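Local coordinates for protein putative protease (Parabacteroides distasonis ATCC 8503, PDB 3KD4) that is of unproven function but may be an exported protease, at residues T368-K373 / S421-E426; I472-Q477 / S489-W494. All blocks are in the same frame, centred on the assembly; numbering follows the deposited sequence. Where two conformers were deposited one is given.

From the N terminus, the chain first enters interaction 1 with 368-373, at the start of strand 370-380. It runs on through 47 residues, which hold some strand but no helix, and returns at 421-426 to close that loop with a parallel pairing. Interaction 2 follows in series: 472-477 holds the end of strand 465-474 and the residues just after it. Eleven residues later 489-494, on helix 481-495, lies back over that strand end. The two loops neither nest nor cross. They share one mixed five-stranded sheet, in which strands 423-433 and 465-474 are neighbours. Interaction 1 ties the edge strand on, and interaction 2 lays the helix on the sheet.

Interaction 1. Residues T368-K373 / S421-E426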
# COMPACT_ATOMS: atom_id res chain seq x y z
N THR A 368 -2.90 -1.96 18.04
CA THR A 368 -3.68 -1.07 18.91
C THR A 368 -4.96 -0.66 18.17
O THR A 368 -4.88 -0.18 17.05
CB THR A 368 -2.90 0.23 19.25
OG1 THR A 368 -1.65 -0.09 19.86
CG2 THR A 368 -3.68 1.11 20.20
N PRO A 369 -6.14 -0.86 18.79
CA PRO A 369 -7.37 -0.35 18.19
C PRO A 369 -7.40 1.16 18.03
O PRO A 369 -6.96 1.89 18.91
CB PRO A 369 -8.46 -0.77 19.18
CG PRO A 369 -7.85 -1.85 19.99
CD PRO A 369 -6.39 -1.61 20.04
N ILE A 370 -7.95 1.63 16.92
CA ILE A 370 -8.30 3.03 16.79
C ILE A 370 -9.52 3.24 17.67
O ILE A 370 -10.43 2.38 17.73
CB ILE A 370 -8.64 3.40 15.34
CG1 ILE A 370 -7.38 3.34 14.47
CG2 ILE A 370 -9.30 4.80 15.24
CD1 ILE A 370 -6.30 4.37 14.86
N GLN A 371 -9.54 4.36 18.37
CA GLN A 371 -10.61 4.67 19.30
C GLN A 371 -11.37 5.84 18.76
O GLN A 371 -10.76 6.88 18.55
CB GLN A 371 -10.04 5.09 20.64
CG GLN A 371 -9.31 4.02 21.39
CD GLN A 371 -10.22 2.99 22.00
OE1 GLN A 371 -11.45 3.16 22.09
NE2 GLN A 371 -9.62 1.89 22.44
N ILE A 372 -12.68 5.68 18.52
CA ILE A 372 -13.53 6.78 18.08
C ILE A 372 -14.65 7.06 19.11
O ILE A 372 -15.31 6.16 19.62
CB ILE A 372 -14.09 6.53 16.66
CG1 ILE A 372 -12.95 6.68 15.65
CG2 ILE A 372 -15.19 7.56 16.30
CD1 ILE A 372 -13.15 5.91 14.49
N LYS A 373 -14.79 8.33 19.46
CA LYS A 373 -15.82 8.73 20.41
C LYS A 373 -16.38 10.04 19.92
O LYS A 373 -15.66 11.02 19.84
CB LYS A 373 -15.24 8.87 21.81
CG LYS A 373 -16.28 9.22 22.88
CD LYS A 373 -15.69 9.00 24.28
CE LYS A 373 -16.74 9.24 25.38
NZ LYS A 373 -16.59 8.20 26.47
N SER A 421 -7.77 -1.75 10.48
CA SER A 421 -7.28 -1.72 11.87
C SER A 421 -8.29 -2.38 12.78
O SER A 421 -9.43 -2.60 12.39
CB SER A 421 -7.08 -0.29 12.37
OG SER A 421 -8.33 0.35 12.64
N LEU A 422 -7.89 -2.68 14.00
CA LEU A 422 -8.87 -2.95 15.04
C LEU A 422 -9.51 -1.60 15.36
O LEU A 422 -8.93 -0.53 15.08
CB LEU A 422 -8.24 -3.54 16.28
CG LEU A 422 -7.46 -4.84 16.04
CD1 LEU A 422 -6.92 -5.35 17.39
CD2 LEU A 422 -8.31 -5.87 15.35
N ILE A 423 -10.72 -1.63 15.93
CA ILE A 423 -11.40 -0.39 16.17
C ILE A 423 -12.40 -0.54 17.31
O ILE A 423 -12.93 -1.66 17.59
CB ILE A 423 -12.12 0.10 14.88
CG1 ILE A 423 -12.46 1.59 14.98
CG2 ILE A 423 -13.37 -0.79 14.59
CD1 ILE A 423 -12.28 2.36 13.69
N ARG A 424 -12.61 0.59 17.98
CA ARG A 424 -13.63 0.72 19.00
C ARG A 424 -14.28 2.07 18.82
O ARG A 424 -13.58 3.12 18.85
CB ARG A 424 -13.04 0.65 20.40
CG ARG A 424 -12.23 -0.59 20.70
CD ARG A 424 -11.54 -0.47 22.06
NE ARG A 424 -12.34 -0.89 23.21
CZ ARG A 424 -13.13 -0.09 23.90
NH1 ARG A 424 -13.25 1.17 23.52
NH2 ARG A 424 -13.81 -0.55 24.94
N GLU A 425 -15.60 2.08 18.62
CA GLU A 425 -16.31 3.34 18.42
C GLU A 425 -17.50 3.49 19.35
O GLU A 425 -18.21 2.51 19.62
CB GLU A 425 -16.79 3.49 16.98
CG GLU A 425 -15.84 3.00 15.96
CD GLU A 425 -16.17 3.44 14.56
OE1 GLU A 425 -17.18 4.16 14.34
OE2 GLU A 425 -15.39 3.06 13.66
N GLU A 426 -17.71 4.71 19.83
CA GLU A 426 -18.90 5.05 20.58
C GLU A 426 -19.47 6.34 20.03
O GLU A 426 -18.75 7.34 19.94
CB GLU A 426 -18.60 5.20 22.04
CG GLU A 426 -19.79 5.70 22.83
CD GLU A 426 -19.44 6.01 24.26
OE1 GLU A 426 -18.59 6.91 24.48
OE2 GLU A 426 -19.98 5.34 25.16
O HOH W 1 -5.35 -2.10 14.99
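Leu422 O is gripped by two donors. Ile370 N gives Leu422 O a hydrogen bond of 3.0 Å. Ser421 OG gives Leu422 O one of 2.7 Å. They come from opposite faces of its carbonyl plane, each well out of it. Ser421 OG is put there by its chi1 of 74°, which sets it between the backbone N and the carbonyl carbon, and it also touches Ile370 CG1. A water at this end accepts from Leu422 N and lies within reach of Thr368 O.

The parallel ladder then continues in register. Arg424 N binds Ile370 O, Ile372 N binds Arg424 O at 2.7 Å, and Glu426 N binds Ile372 O. CA-H...O contacts fill in between these bonds.

Polar pairs line the face of Gln371, Lys373, Arg424 and Glu426. Gln371 and Arg424 lie side by side. In one of the two conformers modelled for Arg424, its NH1 meets Gln371 OE1 in the carbonyl plane, on a lone pair, at 3.0 Å. The bond is bent (142° at the hydrogen), and amide and guanidinium planes are turned 43° apart. Lys373 NZ forms a salt bridge with Glu426 OE1 at 3.1 Å, though the hydrogen bond in it is weak.

The other face is mainly apolar. Ile372 CD1 meets Ile423 CD1 at 3.7 Å and also reaches the carboxylate of Glu425, whose OE2 accepts from Ile401 N.

Strand 370-380 is the outermost strand of the mixed sheet here, and strand 423-433 lies between it and strand 465-474. Ile423 and Glu425 bond through their backbones to Leu474 and Ile472 of that strand. Asn348 of helix 346-349 touches Ile370 and Ser421.

Interaction 2. Residues I472-Q477 / S489-W494; sequences IELNKQ and SLIHEW
Ile472 lays its CG2 methyl over one face of the Trp494 indole. This is a CH-pi contact: Ile472 CG2 sits 3.6 Å from the centroid of the six-membered ring of Trp494, 14° off the ring normal. The nearest ring atom is Trp494 CE3, at 3.5 Å from Ile472 CG2. The other branch of Ile472 goes a different way. CG1 is anti to the backbone N (chi1 180°), and Ile472 CD1 beyond it touches Trp494 CB at 3.8 Å. One isoleucine therefore meets both the ring and the root of the tryptophan. The indole is also held at its polar atom, because Trp494 NE1 bonds to Asp402 OD2. Arg470 makes a cation-pi contact with the same residue.

Two residues on, Leu474 again turns to the helix and splits its two methyls between neighbouring residues. Leu474 CD2 meets Leu490 CD1 at 3.7 Å, the two side chains sliding past each other in opposite directions. Leu474 CD1 meets Ile491 CG1 at 4.1 Å, and here the side chains cross at about a right angle. The contact across the two segments is apolar, and all five touching residues are buried.

Beyond Leu474 the chain leaves the helix. Val455 of strand 453-462 touches Ile472, and Ile423 of strand 423-433 touches Leu474.

The short strand and helix axes run roughly antiparallel, at 154° and 9.6 Å apart. Helix 481-495 thus lies on one face of a mixed, mostly antiparallel five-stranded sheet, within the DUF3858 family region.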
# COMPACT_ATOMS: atom_id res chain seq x y z
N ILE A 472 -19.41 -0.09 18.69
CA ILE A 472 -18.87 -1.24 17.97
C ILE A 472 -17.44 -1.49 18.40
O ILE A 472 -16.70 -0.54 18.59
CB ILE A 472 -18.98 -1.09 16.44
CG1 ILE A 472 -18.39 -2.34 15.73
CG2 ILE A 472 -18.36 0.26 15.92
CD1 ILE A 472 -18.70 -2.40 14.24
N GLU A 473 -17.07 -2.76 18.59
CA GLU A 473 -15.67 -3.11 18.74
C GLU A 473 -15.37 -4.27 17.81
O GLU A 473 -16.17 -5.21 17.70
CB GLU A 473 -15.31 -3.47 20.18
CG GLU A 473 -16.08 -4.66 20.70
CD GLU A 473 -15.73 -5.03 22.14
OE1 GLU A 473 -15.54 -4.11 22.98
OE2 GLU A 473 -15.66 -6.25 22.42
N LEU A 474 -14.26 -4.17 17.09
CA LEU A 474 -13.79 -5.23 16.26
C LEU A 474 -12.38 -5.56 16.75
O LEU A 474 -11.49 -4.70 16.78
CB LEU A 474 -13.85 -4.84 14.78
CG LEU A 474 -15.21 -4.54 14.15
CD1 LEU A 474 -15.03 -4.11 12.66
CD2 LEU A 474 -16.18 -5.73 14.24
N ASN A 475 -12.19 -6.82 17.17
CA ASN A 475 -10.98 -7.24 17.90
C ASN A 475 -10.07 -8.21 17.16
O ASN A 475 -9.17 -8.75 17.75
CB ASN A 475 -11.39 -7.85 19.22
CG ASN A 475 -12.27 -6.93 20.05
OD1 ASN A 475 -11.95 -5.74 20.23
ND2 ASN A 475 -13.37 -7.48 20.59
N LYS A 476 -10.30 -8.45 15.89
CA LYS A 476 -9.44 -9.32 15.07
C LYS A 476 -9.34 -8.62 13.71
O LYS A 476 -10.27 -7.94 13.30
CB LYS A 476 -10.08 -10.71 14.96
CG LYS A 476 -9.31 -11.73 14.18
CD LYS A 476 -9.97 -13.11 14.35
CE LYS A 476 -9.48 -14.20 13.38
NZ LYS A 476 -8.00 -14.18 13.11
N GLN A 477 -8.20 -8.77 13.04
CA GLN A 477 -7.93 -8.10 11.78
C GLN A 477 -8.21 -8.93 10.53
O GLN A 477 -8.57 -8.37 9.51
CB GLN A 477 -6.45 -7.75 11.72
CG GLN A 477 -6.07 -6.62 12.57
CD GLN A 477 -4.59 -6.48 12.66
OE1 GLN A 477 -4.05 -5.52 12.11
NE2 GLN A 477 -3.91 -7.45 13.35
N SER A 489 -21.79 -9.75 9.89
CA SER A 489 -23.02 -9.40 10.61
C SER A 489 -22.78 -8.24 11.59
O SER A 489 -23.63 -7.38 11.72
CB SER A 489 -23.63 -10.65 11.26
OG SER A 489 -22.88 -11.06 12.38
N LEU A 490 -21.59 -8.14 12.20
CA LEU A 490 -21.26 -7.01 13.05
C LEU A 490 -21.21 -5.73 12.26
O LEU A 490 -21.82 -4.70 12.64
CB LEU A 490 -19.91 -7.22 13.78
CG LEU A 490 -19.80 -8.41 14.74
CD1 LEU A 490 -18.36 -8.57 15.33
CD2 LEU A 490 -20.83 -8.29 15.89
N ILE A 491 -20.47 -5.77 11.14
CA ILE A 491 -20.23 -4.57 10.35
C ILE A 491 -21.57 -4.09 9.79
O ILE A 491 -21.89 -2.90 9.81
CB ILE A 491 -19.19 -4.79 9.20
CG1 ILE A 491 -17.81 -5.04 9.81
CG2 ILE A 491 -19.18 -3.59 8.25
CD1 ILE A 491 -16.82 -5.82 8.87
N HIS A 492 -22.35 -5.04 9.33
CA HIS A 492 -23.68 -4.72 8.82
C HIS A 492 -24.61 -4.13 9.92
O HIS A 492 -25.38 -3.21 9.67
CB HIS A 492 -24.26 -5.98 8.19
CG HIS A 492 -25.68 -5.84 7.76
ND1 HIS A 492 -26.06 -5.07 6.68
CD2 HIS A 492 -26.82 -6.40 8.24
CE1 HIS A 492 -27.37 -5.13 6.54
NE2 HIS A 492 -27.86 -5.94 7.47
N GLU A 493 -24.53 -4.66 11.14
CA GLU A 493 -25.35 -4.11 12.23
C GLU A 493 -25.01 -2.65 12.44
O GLU A 493 -25.90 -1.81 12.66
CB GLU A 493 -25.18 -4.90 13.53
CG GLU A 493 -26.16 -4.45 14.64
CD GLU A 493 -27.16 -5.53 15.03
OE1 GLU A 493 -27.51 -6.37 14.20
OE2 GLU A 493 -27.58 -5.53 16.20
N TRP A 494 -23.73 -2.32 12.30
CA TRP A 494 -23.28 -0.94 12.43
C TRP A 494 -23.76 -0.03 11.30
O TRP A 494 -24.25 1.07 11.56
CB TRP A 494 -21.75 -0.85 12.55
CG TRP A 494 -21.31 0.53 12.81
CD1 TRP A 494 -20.80 1.40 11.91
CD2 TRP A 494 -21.36 1.23 14.06
NE1 TRP A 494 -20.55 2.62 12.51
CE2 TRP A 494 -20.86 2.53 13.84
CE3 TRP A 494 -21.78 0.87 15.34
CZ2 TRP A 494 -20.76 3.48 14.87
CZ3 TRP A 494 -21.67 1.81 16.37
CH2 TRP A 494 -21.16 3.09 16.13